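Local coordinates for protein Cas13d (uncultured Ruminococcus sp, PDB 6IV9) that binds a CRISPR RNA and, as a Cas13d effector with two HEPN domains, probably processes that guide and cleaves target RNA, at residues Met210-Arg216 / Leu281-Gln286; Thr251-Tyr256 / Lys580-Asp586; Lys157-Gly161 / Cys544-Tyr550; Leu259-Lys263 / Ala577-Leu581. The protein carries 2 engineered substitutions. All coordinates share one frame; numbering follows the deposited sequence.

Contact 1: residues Met210-Arg216 / Leu281-Gln286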
loop_
_atom_site.group_PDB
_atom_site.type_symbol
_atom_site.label_atom_id
_atom_site.label_comp_id
_atom_site.label_asym_id
_atom_site.label_seq_id
_atom_site.Cartn_x
_atom_site.Cartn_y
_atom_site.Cartn_z
ATOM N N MET A 210 -1.091 22.552 1.818
ATOM C CA MET A 210 -1.679 21.714 0.741
ATOM C C MET A 210 -3.134 22.072 0.424
ATOM O O MET A 210 -3.516 21.916 -0.712
ATOM C CB MET A 210 -1.546 20.221 1.033
ATOM C CG MET A 210 -0.126 19.792 1.240
ATOM S SD MET A 210 0.784 19.571 -0.272
ATOM C CE MET A 210 -0.218 18.344 -1.101
ATOM N N GLY A 211 -3.906 22.500 1.414
ATOM C CA GLY A 211 -5.334 22.822 1.235
ATOM C C GLY A 211 -5.602 23.970 0.278
ATOM O O GLY A 211 -6.665 23.975 -0.318
ATOM N N TYR A 212 -4.702 24.947 0.195
ATOM C CA TYR A 212 -4.926 26.138 -0.660
ATOM C C TYR A 212 -4.380 25.942 -2.074
ATOM O O TYR A 212 -4.476 26.873 -2.854
ATOM C CB TYR A 212 -4.313 27.388 -0.032
ATOM C CG TYR A 212 -5.040 27.912 1.175
ATOM C CD1 TYR A 212 -6.408 27.788 1.297
ATOM C CD2 TYR A 212 -4.353 28.532 2.198
ATOM C CE1 TYR A 212 -7.081 28.265 2.407
ATOM C CE2 TYR A 212 -5.008 29.010 3.316
ATOM C CZ TYR A 212 -6.376 28.877 3.421
ATOM O OH TYR A 212 -7.018 29.360 4.528
ATOM N N LEU A 213 -3.760 24.804 -2.353
ATOM C CA LEU A 213 -3.257 24.539 -3.720
ATOM C C LEU A 213 -4.434 24.139 -4.607
ATOM O O LEU A 213 -5.397 23.625 -4.092
ATOM C CB LEU A 213 -2.229 23.410 -3.693
ATOM C CG LEU A 213 -0.947 23.680 -2.922
ATOM C CD1 LEU A 213 -0.068 22.451 -2.903
ATOM C CD2 LEU A 213 -0.193 24.848 -3.510
ATOM N N SER A 214 -4.334 24.422 -5.884
ATOM C CA SER A 214 -5.388 23.932 -6.781
ATOM C C SER A 214 -4.726 23.555 -8.094
ATOM O O SER A 214 -3.986 24.379 -8.619
ATOM C CB SER A 214 -6.455 24.943 -6.978
ATOM O OG SER A 214 -7.341 24.493 -7.975
ATOM N N ALA A 215 -5.109 22.411 -8.659
ATOM C CA ALA A 215 -4.577 21.942 -9.957
ATOM C C ALA A 215 -5.148 22.811 -11.079
ATOM O O ALA A 215 -4.734 22.658 -12.192
ATOM C CB ALA A 215 -4.877 20.490 -10.179
ATOM N N ARG A 216 -6.102 23.668 -10.752
ATOM C CA ARG A 216 -6.745 24.557 -11.742
ATOM C C ARG A 216 -5.937 25.849 -11.874
ATOM O O ARG A 216 -6.288 26.677 -12.696
ATOM C CB ARG A 216 -8.209 24.788 -11.376
ATOM C CG ARG A 216 -9.106 23.622 -11.761
ATOM C CD ARG A 216 -10.502 23.653 -11.197
ATOM N NE ARG A 216 -10.484 23.613 -9.749
ATOM C CZ ARG A 216 -9.896 22.675 -9.021
ATOM N NH1 ARG A 216 -9.326 21.639 -9.604
ATOM N NH2 ARG A 216 -9.873 22.784 -7.710
ATOM N N LEU A 281 2.576 18.577 -6.064
ATOM C CA LEU A 281 1.827 18.935 -4.838
ATOM C C LEU A 281 0.386 19.306 -5.177
ATOM O O LEU A 281 -0.492 18.866 -4.512
ATOM C CB LEU A 281 2.527 20.113 -4.168
ATOM C CG LEU A 281 3.969 19.871 -3.759
ATOM C CD1 LEU A 281 4.526 21.083 -3.054
ATOM C CD2 LEU A 281 4.087 18.653 -2.888
ATOM N N ALA A 282 0.193 20.093 -6.219
ATOM C CA ALA A 282 -1.160 20.516 -6.622
ATOM C C ALA A 282 -1.988 19.286 -7.009
ATOM O O ALA A 282 -3.149 19.263 -6.726
ATOM C CB ALA A 282 -1.054 21.492 -7.752
ATOM N N ILE A 283 -1.391 18.327 -7.697
ATOM C CA ILE A 283 -2.136 17.093 -8.076
ATOM C C ILE A 283 -2.518 16.319 -6.814
ATOM O O ILE A 283 -3.635 15.905 -6.708
ATOM C CB ILE A 283 -1.337 16.235 -9.062
ATOM C CG1 ILE A 283 -1.328 16.869 -10.448
ATOM C CG2 ILE A 283 -1.888 14.831 -9.103
ATOM C CD1 ILE A 283 -0.309 16.303 -11.371
ATOM N N VAL A 284 -1.601 16.210 -5.862
ATOM C CA VAL A 284 -1.898 15.501 -4.591
ATOM C C VAL A 284 -3.050 16.233 -3.904
ATOM O O VAL A 284 -3.948 15.586 -3.450
ATOM C CB VAL A 284 -0.652 15.456 -3.693
ATOM C CG1 VAL A 284 -1.004 15.103 -2.267
ATOM C CG2 VAL A 284 0.386 14.499 -4.229
ATOM N N GLY A 285 -3.017 17.556 -3.889
ATOM C CA GLY A 285 -4.091 18.343 -3.266
ATOM C C GLY A 285 -5.423 18.113 -3.955
ATOM O O GLY A 285 -6.423 18.013 -3.276
ATOM N N GLN A 286 -5.409 18.031 -5.274
ATOM C CA GLN A 286 -6.641 17.810 -6.064
ATOM C C GLN A 286 -7.242 16.444 -5.718
ATOM O O GLN A 286 -8.435 16.358 -5.529
ATOM C CB GLN A 286 -6.320 17.949 -7.548
ATOM C CG GLN A 286 -7.310 17.264 -8.468
ATOM C CD GLN A 286 -8.633 17.977 -8.563
ATOM O OE1 GLN A 286 -8.768 19.131 -8.214
ATOM N NE2 GLN A 286 -9.629 17.266 -9.045
HETATM O O HOH W 1 -6.210 19.716 -0.667
HETATM O O HOH W 2 -7.305 21.055 -7.183
#
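The loop Met210-Arg216 runs beside the helical segment Leu281-Gln286 and comes closest where Ala215 CA lies 5.0 Å from Ala282 CA, with Met210 facing Gly285 at the other end. Met210 bends at both chi2 and chi3, and its terminal CE settles 3.5 Å from Val284 CG1 while also meeting the carbonyl oxygen of Leu281. Next to it, Leu213 lays CD1 on Leu281 CB at 3.7 Å. This is loop-on-helix packing within a helix-rich region of the chain: the loop follows helix 168-197, whose Val191 and Leu194 also touch Met210, and rests on helix 267-291. Farther along, Ala215 CB sits on Gln286 CB, and the contact turns polar. Arg216 NH1 donates to Gln286 OE1 at 2.9 Å, reaching it from above the carbonyl plane, with the guanidinium and amide planes 66° apart. Water 2 gives the same OE1 a proton at 2.6 Å and accepts from Ala215 N, while Gln286 NE2 is held by Asp302. A leucine in place of Gln286 would probably leave Arg216 NH1 and Asp302 without this partner and water 2 without one of its acceptors. In an ST turn, Ser214 OG accepts from Arg216 N at 3.2 Å.

Contact 2: residues Thr251-Tyr256 / Lys580-Asp586; sequences TKRLGY and KLTMFRD
Arg253 and Tyr256 both carry CG anti to the carbonyl carbon (chi1 -73° and -81°), as does Asp586 from helix 581-591, and with a further bend at chi2 of Arg253 this brings guanidinium, phenol and carboxylate together. The setting is a helix end meeting a helix start: an ST turn from Thr251 OG1, which also bonds to Leu248 O, to Arg253 N spans the exit from helix 232-251 at Lys252, where phi is positive, and a 3-10 segment then packs on the first turns of helix 581-591, with Lys580 as its N-cap residue. Arg253 grips Asp586 side-on. Arg253 NE donates to Asp586 OD2 and Arg253 NH2 to Asp586 OD1, each at 3.0 Å and to a syn lone pair, in a nearly coplanar bidentate salt bridge. The remaining nitrogen, NH1, bonds to Met197 O. Thr582 CG2 covers one face of the guanidinium, while its OG1 donates to Thr251 O at 2.9 Å, so this side chain serves both the arginine and the end of helix 232-251. Met583 stretches past the Tyr256 ring in the opposite direction, Met583 CG 3.6 Å from Tyr256 CZ, making an oblique Met-aromatic contact. Its CE continues to Gly255 CA. Phe632 and Ile636 of helix 630-638 touch both Tyr256 and Asp586. OD2 of Asp586 takes two donors, the second being Tyr256 OH, which approaches its anti lone pair at 2.6 Å.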
loop_
_atom_site.group_PDB
_atom_site.type_symbol
_atom_site.label_atom_id
_atom_site.label_comp_id
_atom_site.label_asym_id
_atom_site.label_seq_id
_atom_site.Cartn_x
_atom_site.Cartn_y
_atom_site.Cartn_z
ATOM N N THR A 251 14.052 23.633 3.149
ATOM C CA THR A 251 14.464 22.521 4.039
ATOM C C THR A 251 15.483 21.608 3.372
ATOM O O THR A 251 16.216 20.998 4.106
ATOM C CB THR A 251 13.284 21.703 4.564
ATOM O OG1 THR A 251 12.770 20.901 3.509
ATOM C CG2 THR A 251 12.200 22.545 5.184
ATOM N N LYS A 252 15.330 21.393 2.067
ATOM C CA LYS A 252 16.144 20.476 1.234
ATOM C C LYS A 252 15.680 19.022 1.441
ATOM O O LYS A 252 16.252 18.129 0.827
ATOM C CB LYS A 252 17.642 20.643 1.483
ATOM C CG LYS A 252 18.189 22.049 1.330
ATOM C CD LYS A 252 17.814 22.682 0.029
ATOM C CE LYS A 252 18.385 24.068 -0.168
ATOM N NZ LYS A 252 17.609 24.837 -1.165
ATOM N N ARG A 253 14.617 18.842 2.221
ATOM C CA ARG A 253 14.035 17.525 2.600
ATOM C C ARG A 253 13.363 16.819 1.412
ATOM O O ARG A 253 13.184 15.608 1.468
ATOM C CB ARG A 253 13.111 17.687 3.800
ATOM C CG ARG A 253 13.857 17.935 5.097
ATOM C CD ARG A 253 13.334 17.058 6.212
ATOM N NE ARG A 253 14.061 17.199 7.452
ATOM C CZ ARG A 253 14.042 18.284 8.181
ATOM N NH1 ARG A 253 13.239 19.274 7.861
ATOM N NH2 ARG A 253 14.819 18.376 9.235
ATOM N N LEU A 254 13.098 17.542 0.319
ATOM C CA LEU A 254 12.457 16.950 -0.888
ATOM C C LEU A 254 13.379 15.903 -1.514
ATOM O O LEU A 254 12.905 15.024 -2.195
ATOM C CB LEU A 254 12.060 18.034 -1.888
ATOM C CG LEU A 254 10.730 18.714 -1.587
ATOM C CD1 LEU A 254 10.463 19.846 -2.556
ATOM C CD2 LEU A 254 9.585 17.718 -1.602
ATOM N N GLY A 255 14.665 15.981 -1.207
ATOM C CA GLY A 255 15.674 15.036 -1.705
ATOM C C GLY A 255 15.416 13.632 -1.196
ATOM O O GLY A 255 15.839 12.680 -1.822
ATOM N N TYR A 256 14.696 13.531 -0.089
ATOM C CA TYR A 256 14.365 12.223 0.521
ATOM C C TYR A 256 13.510 11.424 -0.464
ATOM O O TYR A 256 13.653 10.212 -0.522
ATOM C CB TYR A 256 13.661 12.436 1.857
ATOM C CG TYR A 256 14.593 12.719 3.006
ATOM C CD1 TYR A 256 15.745 11.983 3.189
ATOM C CD2 TYR A 256 14.324 13.723 3.908
ATOM C CE1 TYR A 256 16.593 12.216 4.254
ATOM C CE2 TYR A 256 15.169 13.987 4.966
ATOM C CZ TYR A 256 16.306 13.230 5.143
ATOM O OH TYR A 256 17.124 13.476 6.189
ATOM N N LYS A 580 22.467 16.484 1.710
ATOM C CA LYS A 580 22.526 17.903 2.097
ATOM C C LYS A 580 22.790 17.993 3.591
ATOM O O LYS A 580 22.539 17.030 4.291
ATOM C CB LYS A 580 21.164 18.521 1.814
ATOM C CG LYS A 580 20.731 18.420 0.369
ATOM C CD LYS A 580 21.334 19.508 -0.458
ATOM C CE LYS A 580 20.601 19.726 -1.759
ATOM N NZ LYS A 580 21.025 18.744 -2.771
ATOM N N LEU A 581 23.119 19.188 4.060
ATOM C CA LEU A 581 23.412 19.378 5.496
ATOM C C LEU A 581 22.193 18.974 6.322
ATOM O O LEU A 581 22.374 18.401 7.367
ATOM C CB LEU A 581 23.757 20.839 5.766
ATOM C CG LEU A 581 23.898 21.171 7.246
ATOM C CD1 LEU A 581 24.921 20.276 7.903
ATOM C CD2 LEU A 581 24.271 22.622 7.443
ATOM N N THR A 582 20.994 19.239 5.825
ATOM C CA THR A 582 19.773 18.920 6.595
ATOM C C THR A 582 19.715 17.414 6.844
ATOM O O THR A 582 19.322 17.019 7.907
ATOM C CB THR A 582 18.518 19.359 5.840
ATOM O OG1 THR A 582 18.494 20.776 5.833
ATOM C CG2 THR A 582 17.254 18.860 6.494
ATOM N N MET A 583 20.061 16.628 5.844
ATOM C CA MET A 583 20.033 15.158 5.983
ATOM C C MET A 583 21.069 14.698 7.009
ATOM O O MET A 583 20.770 13.811 7.773
ATOM C CB MET A 583 20.284 14.511 4.628
ATOM C CG MET A 583 19.176 14.826 3.664
ATOM S SD MET A 583 19.569 14.317 2.022
ATOM C CE MET A 583 18.092 14.903 1.201
ATOM N N PHE A 584 22.249 15.301 6.993
ATOM C CA PHE A 584 23.300 14.931 7.970
ATOM C C PHE A 584 22.814 15.274 9.371
ATOM O O PHE A 584 23.027 14.516 10.274
ATOM C CB PHE A 584 24.634 15.575 7.610
ATOM C CG PHE A 584 25.289 14.928 6.424
ATOM C CD1 PHE A 584 25.740 13.629 6.494
ATOM C CD2 PHE A 584 25.410 15.597 5.228
ATOM C CE1 PHE A 584 26.311 13.022 5.396
ATOM C CE2 PHE A 584 25.994 14.992 4.135
ATOM C CZ PHE A 584 26.445 13.706 4.221
ATOM N N ARG A 585 22.165 16.418 9.517
ATOM C CA ARG A 585 21.630 16.762 10.850
ATOM C C ARG A 585 20.574 15.722 11.241
ATOM O O ARG A 585 20.581 15.308 12.371
ATOM C CB ARG A 585 21.041 18.170 10.873
ATOM C CG ARG A 585 20.281 18.464 12.151
ATOM C CD ARG A 585 19.728 19.863 12.245
ATOM N NE ARG A 585 20.760 20.866 12.410
ATOM C CZ ARG A 585 21.295 21.211 13.565
ATOM N NH1 ARG A 585 20.870 20.672 14.686
ATOM N NH2 ARG A 585 22.265 22.092 13.596
ATOM N N ASP A 586 19.724 15.319 10.300
ATOM C CA ASP A 586 18.678 14.317 10.604
ATOM C C ASP A 586 19.357 13.018 11.048
ATOM O O ASP A 586 18.944 12.470 12.032
ATOM C CB ASP A 586 17.782 14.065 9.390
ATOM C CG ASP A 586 16.784 15.166 9.092
ATOM O OD1 ASP A 586 16.519 15.967 9.984
ATOM O OD2 ASP A 586 16.302 15.209 7.976
#

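Contact 3: residues Lys157-Gly161 / Cys544-Tyr550; sequences KRFFG and CELTAGY
Phe159 lies over one face of the Tyr550 ring, with the two planes inclined by 31° and the centroids 4.1 Å apart. The overlap is uneven: Phe159 CD2 sits above the centre of the tyrosine ring, while CE2 comes within 3.2 Å of Tyr550 CE1, the tight end of the pair. Arg158 passes obliquely by the phenol, its CD 3.9 Å from Tyr550 OH. Phe160 turns to the other flank of the helix end. There it lies alongside Leu546, both side chains pointing the same way, with CE1 3.5 Å from Leu546 CD2. The edge of its ring meets the Cys544 backbone, and His169 adds an edge-to-face partner from helix 168-197.

Thr547 supplies the polar part of the contact. Its chi1 of 59° places OG1 between its own backbone N and carbonyl carbon, from where it donates to Arg158 O at 3.0 Å. Its backbone N donates to Phe159 O at 2.9 Å, and CG2 rests 3.5 Å from Gly161 N. One residue thus engages two successive carbonyls at the end of the helix, and water 3 extends the link, accepting from Glu545 N and lying 3.2 Å from Phe160 O, to which it may donate. The arrangement is a C-terminal helix end met by a loop remote in sequence: helix 152-160 stops at Gly161, whose phi is positive, and its last-turn carbonyls face the segment that joins helices 511-535 and 556-570.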
loop_
_atom_site.group_PDB
_atom_site.type_symbol
_atom_site.label_atom_id
_atom_site.label_comp_id
_atom_site.label_asym_id
_atom_site.label_seq_id
_atom_site.Cartn_x
_atom_site.Cartn_y
_atom_site.Cartn_z
ATOM N N LYS A 157 -27.468 5.080 -9.810
ATOM C CA LYS A 157 -27.818 6.355 -10.477
ATOM C C LYS A 157 -26.569 7.226 -10.642
ATOM O O LYS A 157 -26.378 7.752 -11.699
ATOM C CB LYS A 157 -28.863 7.100 -9.657
ATOM C CG LYS A 157 -30.227 6.442 -9.620
ATOM C CD LYS A 157 -31.290 7.370 -9.110
ATOM C CE LYS A 157 -31.788 7.010 -7.735
ATOM N NZ LYS A 157 -32.496 8.147 -7.109
ATOM N N ARG A 158 -25.737 7.319 -9.617
ATOM C CA ARG A 158 -24.520 8.159 -9.685
ATOM C C ARG A 158 -23.551 7.653 -10.760
ATOM O O ARG A 158 -22.997 8.469 -11.460
ATOM C CB ARG A 158 -23.869 8.179 -8.304
ATOM C CG ARG A 158 -22.441 8.698 -8.261
ATOM C CD ARG A 158 -21.787 8.536 -6.897
ATOM N NE ARG A 158 -21.583 9.767 -6.153
ATOM C CZ ARG A 158 -21.505 9.860 -4.831
ATOM N NH1 ARG A 158 -20.496 9.314 -4.177
ATOM N NH2 ARG A 158 -22.428 10.536 -4.169
ATOM N N PHE A 159 -23.346 6.345 -10.870
ATOM C CA PHE A 159 -22.351 5.831 -11.839
ATOM C C PHE A 159 -22.931 5.505 -13.215
ATOM O O PHE A 159 -22.181 5.572 -14.147
ATOM C CB PHE A 159 -21.663 4.592 -11.270
ATOM C CG PHE A 159 -20.742 4.896 -10.126
ATOM C CD1 PHE A 159 -21.233 5.019 -8.847
ATOM C CD2 PHE A 159 -19.396 5.094 -10.334
ATOM C CE1 PHE A 159 -20.390 5.305 -7.794
ATOM C CE2 PHE A 159 -18.555 5.387 -9.278
ATOM C CZ PHE A 159 -19.058 5.492 -8.015
ATOM N N PHE A 160 -24.197 5.109 -13.297
ATOM C CA PHE A 160 -24.777 4.677 -14.589
ATOM C C PHE A 160 -25.983 5.522 -15.022
ATOM O O PHE A 160 -26.487 5.257 -16.091
ATOM C CB PHE A 160 -25.119 3.188 -14.539
ATOM C CG PHE A 160 -23.923 2.284 -14.411
ATOM C CD1 PHE A 160 -23.160 1.958 -15.513
ATOM C CD2 PHE A 160 -23.552 1.766 -13.188
ATOM C CE1 PHE A 160 -22.061 1.131 -15.394
ATOM C CE2 PHE A 160 -22.452 0.940 -13.074
ATOM C CZ PHE A 160 -21.707 0.626 -14.173
ATOM N N GLY A 161 -26.464 6.428 -14.183
ATOM C CA GLY A 161 -27.597 7.306 -14.544
ATOM C C GLY A 161 -28.970 6.679 -14.356
ATOM O O GLY A 161 -29.953 7.361 -14.609
ATOM N N CYS A 544 -24.713 -0.662 -19.670
ATOM C CA CYS A 544 -23.723 -0.264 -18.644
ATOM C C CYS A 544 -22.952 0.947 -19.155
ATOM O O CYS A 544 -21.760 0.863 -19.252
ATOM C CB CYS A 544 -22.785 -1.409 -18.299
ATOM S SG CYS A 544 -22.050 -2.187 -19.750
ATOM N N GLU A 545 -23.657 2.025 -19.457
ATOM C CA GLU A 545 -22.985 3.247 -19.932
ATOM C C GLU A 545 -22.611 4.063 -18.697
ATOM O O GLU A 545 -23.475 4.510 -18.008
ATOM C CB GLU A 545 -23.908 4.026 -20.861
ATOM C CG GLU A 545 -23.298 5.311 -21.357
ATOM C CD GLU A 545 -24.040 5.988 -22.499
ATOM O OE1 GLU A 545 -23.435 6.186 -23.555
ATOM O OE2 GLU A 545 -25.222 6.304 -22.323
ATOM N N LEU A 546 -21.327 4.191 -18.438
ATOM C CA LEU A 546 -20.886 4.961 -17.267
ATOM C C LEU A 546 -21.180 6.429 -17.530
ATOM O O LEU A 546 -21.047 6.839 -18.649
ATOM C CB LEU A 546 -19.387 4.733 -17.095
ATOM C CG LEU A 546 -19.020 3.365 -16.537
ATOM C CD1 LEU A 546 -17.580 3.039 -16.831
ATOM C CD2 LEU A 546 -19.300 3.304 -15.054
ATOM N N THR A 547 -21.480 7.178 -16.473
ATOM C CA THR A 547 -21.748 8.634 -16.549
ATOM C C THR A 547 -20.442 9.372 -16.853
ATOM O O THR A 547 -19.395 8.797 -16.672
ATOM C CB THR A 547 -22.535 9.151 -15.349
ATOM O OG1 THR A 547 -21.803 8.874 -14.166
ATOM C CG2 THR A 547 -23.904 8.525 -15.252
ATOM N N ALA A 548 -20.550 10.650 -17.183
ATOM C CA ALA A 548 -19.427 11.435 -17.728
ATOM C C ALA A 548 -18.210 11.428 -16.803
ATOM O O ALA A 548 -17.123 11.320 -17.303
ATOM C CB ALA A 548 -19.893 12.835 -17.997
ATOM N N GLY A 549 -18.406 11.505 -15.497
ATOM C CA GLY A 549 -17.264 11.525 -14.564
ATOM C C GLY A 549 -16.470 10.225 -14.519
ATOM O O GLY A 549 -15.369 10.250 -14.039
ATOM N N TYR A 550 -17.063 9.130 -14.976
ATOM C CA TYR A 550 -16.470 7.780 -14.838
ATOM C C TYR A 550 -16.091 7.116 -16.160
ATOM O O TYR A 550 -15.814 5.943 -16.152
ATOM C CB TYR A 550 -17.459 6.926 -14.065
ATOM C CG TYR A 550 -17.770 7.496 -12.716
ATOM C CD1 TYR A 550 -16.821 7.470 -11.718
ATOM C CD2 TYR A 550 -18.991 8.071 -12.441
ATOM C CE1 TYR A 550 -17.083 7.971 -10.462
ATOM C CE2 TYR A 550 -19.272 8.580 -11.190
ATOM C CZ TYR A 550 -18.315 8.532 -10.195
ATOM O OH TYR A 550 -18.564 9.016 -8.953
HETATM O O HOH W 3 -26.209 2.775 -18.091
#

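Contact 4: residues Leu259-Lys263 / Ala577-Leu581; sequences LEEPK and ASAKL
Two hydrogen bonds join Glu260 to Ser578. Glu260 OE2 accepts from the backbone N of Ser578 at 2.8 Å through its syn lone pair, in a nearly straight bond (171° at the hydrogen), while OE1 takes a weak bond from Ser578 OG. The glutamate gets there with CG trans to its own backbone N (chi1 178°) and a bend at chi2. Water 4 bridges the same pair, donating to both OE2 and the carbonyl oxygen of Ser578. An alanine in place of Glu260 is likely to leave the Ser578 amide without its acceptor and the water with one support fewer. The two segments are irregular connections of the helical fold, one leading from helix 232-251 to helix 267-291, the other from helix 556-570 to the N-cap of helix 581-591; they meet at the surface with their directions 69° apart. Charges gather beside the hydrogen bonds without closing into a salt bridge across them. Lys580 NZ stands 4.2 Å from Glu260 OE2 and 4.4 Å from Glu261 OE2, so its attraction to both is probably diffuse; Glu261 has its firm partner in Lys252. Lys263 NZ is a like charge 4.3 Å from Lys580 NZ. In van der Waals contact, the Lys580 and Glu261 side chains cross at a slant, with Lys580 CE 3.7 Å from Glu261 OE2.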
loop_
_atom_site.group_PDB
_atom_site.type_symbol
_atom_site.label_atom_id
_atom_site.label_comp_id
_atom_site.label_asym_id
_atom_site.label_seq_id
_atom_site.Cartn_x
_atom_site.Cartn_y
_atom_site.Cartn_z
ATOM N N LEU A 259 13.367 13.951 -5.152
ATOM C CA LEU A 259 13.150 15.292 -5.753
ATOM C C LEU A 259 14.301 16.227 -5.374
ATOM O O LEU A 259 14.106 17.119 -4.587
ATOM C CB LEU A 259 11.816 15.858 -5.295
ATOM C CG LEU A 259 10.616 15.086 -5.805
ATOM C CD1 LEU A 259 9.345 15.675 -5.250
ATOM C CD2 LEU A 259 10.608 15.096 -7.316
ATOM N N GLU A 260 15.439 15.997 -5.980
ATOM C CA GLU A 260 16.673 16.775 -5.780
ATOM C C GLU A 260 16.595 18.105 -6.527
ATOM O O GLU A 260 16.324 18.086 -7.696
ATOM C CB GLU A 260 17.753 15.944 -6.458
ATOM C CG GLU A 260 19.126 16.558 -6.427
ATOM C CD GLU A 260 20.126 15.525 -5.965
ATOM O OE1 GLU A 260 20.911 15.062 -6.792
ATOM O OE2 GLU A 260 20.053 15.156 -4.792
ATOM N N GLU A 261 16.932 19.212 -5.871
ATOM C CA GLU A 261 17.017 20.518 -6.571
ATOM C C GLU A 261 18.216 20.450 -7.520
ATOM O O GLU A 261 19.111 19.681 -7.272
ATOM C CB GLU A 261 17.156 21.682 -5.588
ATOM C CG GLU A 261 18.503 21.734 -4.912
ATOM C CD GLU A 261 18.777 22.827 -3.892
ATOM O OE1 GLU A 261 17.862 23.544 -3.536
ATOM O OE2 GLU A 261 19.922 22.932 -3.456
ATOM N N PRO A 262 18.272 21.238 -8.608
ATOM C CA PRO A 262 19.402 21.197 -9.533
ATOM C C PRO A 262 20.726 21.609 -8.879
ATOM O O PRO A 262 20.707 22.315 -7.928
ATOM C CB PRO A 262 19.045 22.251 -10.586
ATOM C CG PRO A 262 17.557 22.347 -10.509
ATOM C CD PRO A 262 17.240 22.155 -9.048
ATOM N N LYS A 263 21.824 21.059 -9.379
ATOM C CA LYS A 263 23.177 21.400 -8.874
ATOM C C LYS A 263 23.505 22.863 -9.202
ATOM O O LYS A 263 24.073 23.527 -8.367
ATOM C CB LYS A 263 24.199 20.411 -9.426
ATOM C CG LYS A 263 24.812 19.495 -8.378
ATOM C CD LYS A 263 24.451 18.032 -8.531
ATOM C CE LYS A 263 23.779 17.444 -7.308
ATOM N NZ LYS A 263 23.424 18.499 -6.334
ATOM N N ALA A 577 20.492 10.284 -3.355
ATOM C CA ALA A 577 20.395 11.752 -3.267
ATOM C C ALA A 577 21.781 12.352 -3.024
ATOM O O ALA A 577 22.665 11.643 -2.552
ATOM C CB ALA A 577 19.472 12.110 -2.126
ATOM N N SER A 578 21.961 13.611 -3.404
ATOM C CA SER A 578 23.198 14.292 -2.972
ATOM C C SER A 578 22.885 14.642 -1.523
ATOM O O SER A 578 21.962 15.388 -1.318
ATOM C CB SER A 578 23.414 15.536 -3.765
ATOM O OG SER A 578 23.836 15.223 -5.077
ATOM N N ALA A 579 23.562 14.041 -0.553
ATOM C CA ALA A 579 23.181 14.357 0.838
ATOM C C ALA A 579 23.457 15.831 1.133
ATOM O O ALA A 579 24.533 16.314 0.835
ATOM C CB ALA A 579 23.869 13.450 1.808
ATOM N N LYS A 580 22.467 16.484 1.710
ATOM C CA LYS A 580 22.526 17.903 2.097
ATOM C C LYS A 580 22.790 17.993 3.591
ATOM O O LYS A 580 22.539 17.030 4.291
ATOM C CB LYS A 580 21.164 18.521 1.814
ATOM C CG LYS A 580 20.731 18.420 0.369
ATOM C CD LYS A 580 21.334 19.508 -0.458
ATOM C CE LYS A 580 20.601 19.726 -1.759
ATOM N NZ LYS A 580 21.025 18.744 -2.771
ATOM N N LEU A 581 23.119 19.188 4.060
ATOM C CA LEU A 581 23.412 19.378 5.496
ATOM C C LEU A 581 22.193 18.974 6.322
ATOM O O LEU A 581 22.374 18.401 7.367
ATOM C CB LEU A 581 23.757 20.839 5.766
ATOM C CG LEU A 581 23.898 21.171 7.246
ATOM C CD1 LEU A 581 24.921 20.276 7.903
ATOM C CD2 LEU A 581 24.271 22.622 7.443
HETATM O O HOH W 4 19.181 15.803 -1.682
#

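Overall arrangement
Contacts 2 and 4 form one continuous interface, their centres 8 Å apart: they share Lys580 and Leu581 and are joined by the Lys252-Glu261 salt bridge, so the connection between helices 232-251 and 267-291 meets helix 581-591 and the loop leading into it. Contact 1 uses the helix into which that connection leads, 267-291, and lies 24 Å from both by centres. Contact 3 stands apart, 46 Å from contact 2, and its chain span encloses that of contact 1. The bound nucleic acid passes nearest contact 4, at about 8 Å between nearest atoms, against about 20 Å for contact 1. None of the four touches it, and a magnesium ion lies about 14 Å from the Phe159 side chain.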